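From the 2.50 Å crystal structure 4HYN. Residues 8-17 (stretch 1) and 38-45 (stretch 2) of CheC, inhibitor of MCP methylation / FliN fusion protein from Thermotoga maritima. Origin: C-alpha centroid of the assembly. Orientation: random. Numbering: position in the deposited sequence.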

# COMPACT_ATOMS: atom_id res chain seq x y z
N GLU A 8 -5.96 -13.15 -11.54
CA GLU A 8 -5.70 -11.73 -11.28
C GLU A 8 -5.31 -11.50 -9.83
O GLU A 8 -4.43 -10.69 -9.55
N LYS A 9 -5.95 -12.23 -8.92
CA LYS A 9 -5.62 -12.12 -7.50
C LYS A 9 -4.23 -12.70 -7.25
O LYS A 9 -3.50 -12.20 -6.41
N ASP A 10 -3.89 -13.78 -7.96
CA ASP A 10 -2.56 -14.39 -7.81
C ASP A 10 -1.47 -13.43 -8.31
O ASP A 10 -0.37 -13.38 -7.75
N MSE A 11 -1.77 -12.68 -9.37
CA MSE A 11 -0.81 -11.72 -9.90
C MSE A 11 -0.57 -10.63 -8.85
O MSE A 11 0.57 -10.22 -8.64
N ILE A 12 -1.65 -10.17 -8.23
CA ILE A 12 -1.60 -9.14 -7.20
C ILE A 12 -0.61 -9.54 -6.11
O ILE A 12 0.21 -8.73 -5.66
N GLY A 13 -0.70 -10.80 -5.67
CA GLY A 13 0.18 -11.29 -4.64
C GLY A 13 1.62 -11.38 -5.09
O GLY A 13 2.54 -10.99 -4.37
N GLU A 14 1.82 -11.87 -6.31
CA GLU A 14 3.15 -12.03 -6.87
C GLU A 14 3.85 -10.70 -7.11
O GLU A 14 4.97 -10.50 -6.63
N ILE A 15 3.19 -9.78 -7.81
CA ILE A 15 3.81 -8.48 -8.06
C ILE A 15 3.93 -7.70 -6.73
O ILE A 15 4.85 -6.92 -6.55
N GLY A 16 3.01 -7.96 -5.80
CA GLY A 16 3.05 -7.31 -4.50
C GLY A 16 4.28 -7.73 -3.73
O GLY A 16 4.90 -6.91 -3.05
N ASN A 17 4.66 -9.00 -3.83
CA ASN A 17 5.85 -9.48 -3.13
C ASN A 17 7.12 -8.85 -3.71
O ASN A 17 8.06 -8.54 -2.98
N THR A 38 5.44 -9.92 3.18
CA THR A 38 4.67 -11.02 2.62
C THR A 38 3.25 -10.52 2.34
O THR A 38 2.83 -9.51 2.89
N VAL A 39 2.54 -11.20 1.45
CA VAL A 39 1.17 -10.83 1.09
C VAL A 39 0.22 -12.01 1.35
O VAL A 39 -0.14 -12.75 0.42
N PRO A 40 -0.23 -12.17 2.60
CA PRO A 40 -1.13 -13.27 2.97
C PRO A 40 -2.54 -13.20 2.38
O PRO A 40 -3.14 -14.23 2.07
N THR A 41 -3.04 -12.00 2.17
CA THR A 41 -4.40 -11.84 1.69
C THR A 41 -4.62 -10.88 0.52
O THR A 41 -3.89 -9.91 0.35
N VAL A 42 -5.60 -11.23 -0.32
CA VAL A 42 -6.03 -10.43 -1.47
C VAL A 42 -7.55 -10.62 -1.50
O VAL A 42 -8.05 -11.72 -1.77
N ARG A 43 -8.27 -9.56 -1.21
CA ARG A 43 -9.72 -9.60 -1.13
C ARG A 43 -10.43 -8.65 -2.09
O ARG A 43 -10.03 -7.50 -2.23
N GLU A 44 -11.46 -9.14 -2.78
CA GLU A 44 -12.22 -8.30 -3.68
C GLU A 44 -13.35 -7.71 -2.84
O GLU A 44 -13.99 -8.42 -2.06
N GLU A 45 -13.62 -6.43 -3.03
CA GLU A 45 -14.63 -5.75 -2.23
C GLU A 45 -15.35 -4.65 -3.01
O GLU A 45 -14.75 -3.99 -3.86

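A helix (8-17) lies nearly antiparallel against a strand (38-45) in a small, mostly apolar contact, built around two valines and closed at one end by a long, water-bridged salt bridge. The axes approach to 7.9 Å at an angle of 157° between their N-to-C directions, and 381 Å² of surface is buried, both sides summed. No direct hydrogen bond crosses between the stretches, so side-chain packing carries most of the contact.

From the strand, Val39 and Val42 point toward the helix, both with chi1 in the t well. Val42 is the most heavily covered residue. Both of its methyls pack on Ile12 CG2, Val42 CG1 at 3.8 Å and Val42 CG2 at 3.9 Å; Val42 CG1 also lies 4.0 Å from Lys9 CG, and Val42 CG2 lies 4.3 Å from Gly13 N. Ile12 (m, m) starts toward the strand, but its end leads away: CG2 stays at the contact and CD1 runs off from it.

Val39 packs where the helix has two glycines. Its CG2 sits 3.9 Å from Gly13 O and 4.0 Å from Gly16 C, touching main chain directly. The backbones come close here, with Gly13 CA 5.8 Å from Val39 CA. The two glycines are not equivalent: a CB on Gly13 would find room, whereas one on Gly16 would point toward the strand, fit tightly against Val39 CG2 at 3.5 Å and clash with Ile12 O at 2.7 Å.

Lys9 points toward the strand and extends its chain (m, t, t, with chi4 p) past Val42, its CD reaching 3.9 Å from Val42 O. The aliphatic part thus covers the valine while the ammonium continues to Glu44. Glu44 (chi1 t, chi2 t) leaves the strand sideways; Lys9 NZ and Glu44 OE1 form a salt bridge, long at 3.7 Å. Water 1 reinforces the pair, accepting from Lys9 NZ at 2.7 Å and donating to Glu44 OE1 at 2.7 Å. Both Glu44 carboxylate oxygens are also hydrogen-bonded elsewhere in the structure.

At the other end, Asn17 (chi1 m) starts sideways, but its end comes nearer the strand, lying over Thr38 and Val39; its amide is probably turned over in the model. Thr38 points away and adds little.

Asp10 and Glu14 point away from the strand, as do Pro40 and Arg43 from the helix. Arg43 instead turns to its own strand, where NE donates to Glu45 OE1 at 2.7 Å in a salt bridge, joined by a weak hydrogen bond from Arg43 NH2 to Glu45 OE1 at 3.4 Å.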

# COMPACT_ATOMS: atom_id res chain seq x y z
CB GLU A 8 -6.91 -10.89 -11.67
CG GLU A 8 -7.13 -10.78 -13.17
CD GLU A 8 -8.45 -10.14 -13.53
OE1 GLU A 8 -8.46 -9.07 -14.18
OE2 GLU A 8 -9.49 -10.73 -13.16
CB LYS A 9 -6.64 -12.88 -6.64
CG LYS A 9 -8.00 -12.23 -6.52
CD LYS A 9 -8.78 -12.89 -5.38
CE LYS A 9 -10.16 -12.32 -5.25
NZ LYS A 9 -10.94 -12.57 -6.49
CB ASP A 10 -2.47 -15.73 -8.55
CG ASP A 10 -3.03 -16.90 -7.74
OD1 ASP A 10 -2.62 -17.06 -6.56
OD2 ASP A 10 -3.86 -17.67 -8.28
CB MSE A 11 -1.32 -11.08 -11.19
CG MSE A 11 -0.49 -9.89 -11.62
SE MSE A 11 -1.38 -8.71 -12.86
CE MSE A 11 -2.60 -7.85 -11.63
CB ILE A 12 -2.98 -8.93 -6.51
CG1 ILE A 12 -3.98 -8.28 -7.47
CG2 ILE A 12 -2.83 -8.11 -5.25
CD1 ILE A 12 -3.49 -6.98 -8.06
CB GLU A 14 3.08 -12.89 -8.12
CG GLU A 14 2.57 -14.30 -7.81
CD GLU A 14 2.44 -15.20 -9.02
OE1 GLU A 14 2.96 -16.34 -8.97
OE2 GLU A 14 1.82 -14.79 -10.02
CB ILE A 15 3.04 -7.65 -9.16
CG1 ILE A 15 1.73 -7.09 -8.62
CG2 ILE A 15 2.78 -8.51 -10.40
CD1 ILE A 15 1.87 -5.71 -8.00
CB ASN A 17 5.96 -11.01 -3.20
CG ASN A 17 5.24 -11.70 -2.04
OD1 ASN A 17 4.16 -12.28 -2.20
ND2 ASN A 17 5.84 -11.62 -0.86
CB THR A 38 4.67 -12.22 3.62
OG1 THR A 38 5.84 -13.02 3.38
CG2 THR A 38 3.42 -13.09 3.51
CB VAL A 39 1.05 -10.45 -0.40
CG1 VAL A 39 -0.29 -9.81 -0.65
CG2 VAL A 39 2.18 -9.52 -0.80
CB PRO A 40 -1.21 -13.17 4.50
CG PRO A 40 0.03 -12.37 4.88
CD PRO A 40 0.09 -11.35 3.78
CB THR A 41 -5.31 -11.44 2.89
OG1 THR A 41 -5.47 -12.57 3.75
CG2 THR A 41 -6.65 -10.95 2.44
CB VAL A 42 -5.41 -10.88 -2.82
CG1 VAL A 42 -5.89 -9.96 -3.94
CG2 VAL A 42 -3.89 -10.85 -2.75
CB ARG A 43 -10.12 -9.30 0.32
CG ARG A 43 -11.59 -9.05 0.61
CD ARG A 43 -11.74 -8.64 2.08
NE ARG A 43 -13.13 -8.44 2.50
CZ ARG A 43 -13.93 -9.41 2.94
NH1 ARG A 43 -13.50 -10.67 3.02
NH2 ARG A 43 -15.17 -9.12 3.33
CB GLU A 44 -12.78 -9.08 -4.86
CG GLU A 44 -13.46 -8.17 -5.88
CD GLU A 44 -13.84 -8.86 -7.16
OE1 GLU A 44 -13.52 -10.06 -7.33
OE2 GLU A 44 -14.48 -8.20 -8.00
CB GLU A 45 -13.92 -5.11 -1.03
CG GLU A 45 -14.80 -4.67 0.11
CD GLU A 45 -15.20 -5.82 1.01
OE1 GLU A 45 -14.41 -6.15 1.92
OE2 GLU A 45 -16.29 -6.40 0.81
O HOH W 1 -13.40 -12.15 -5.55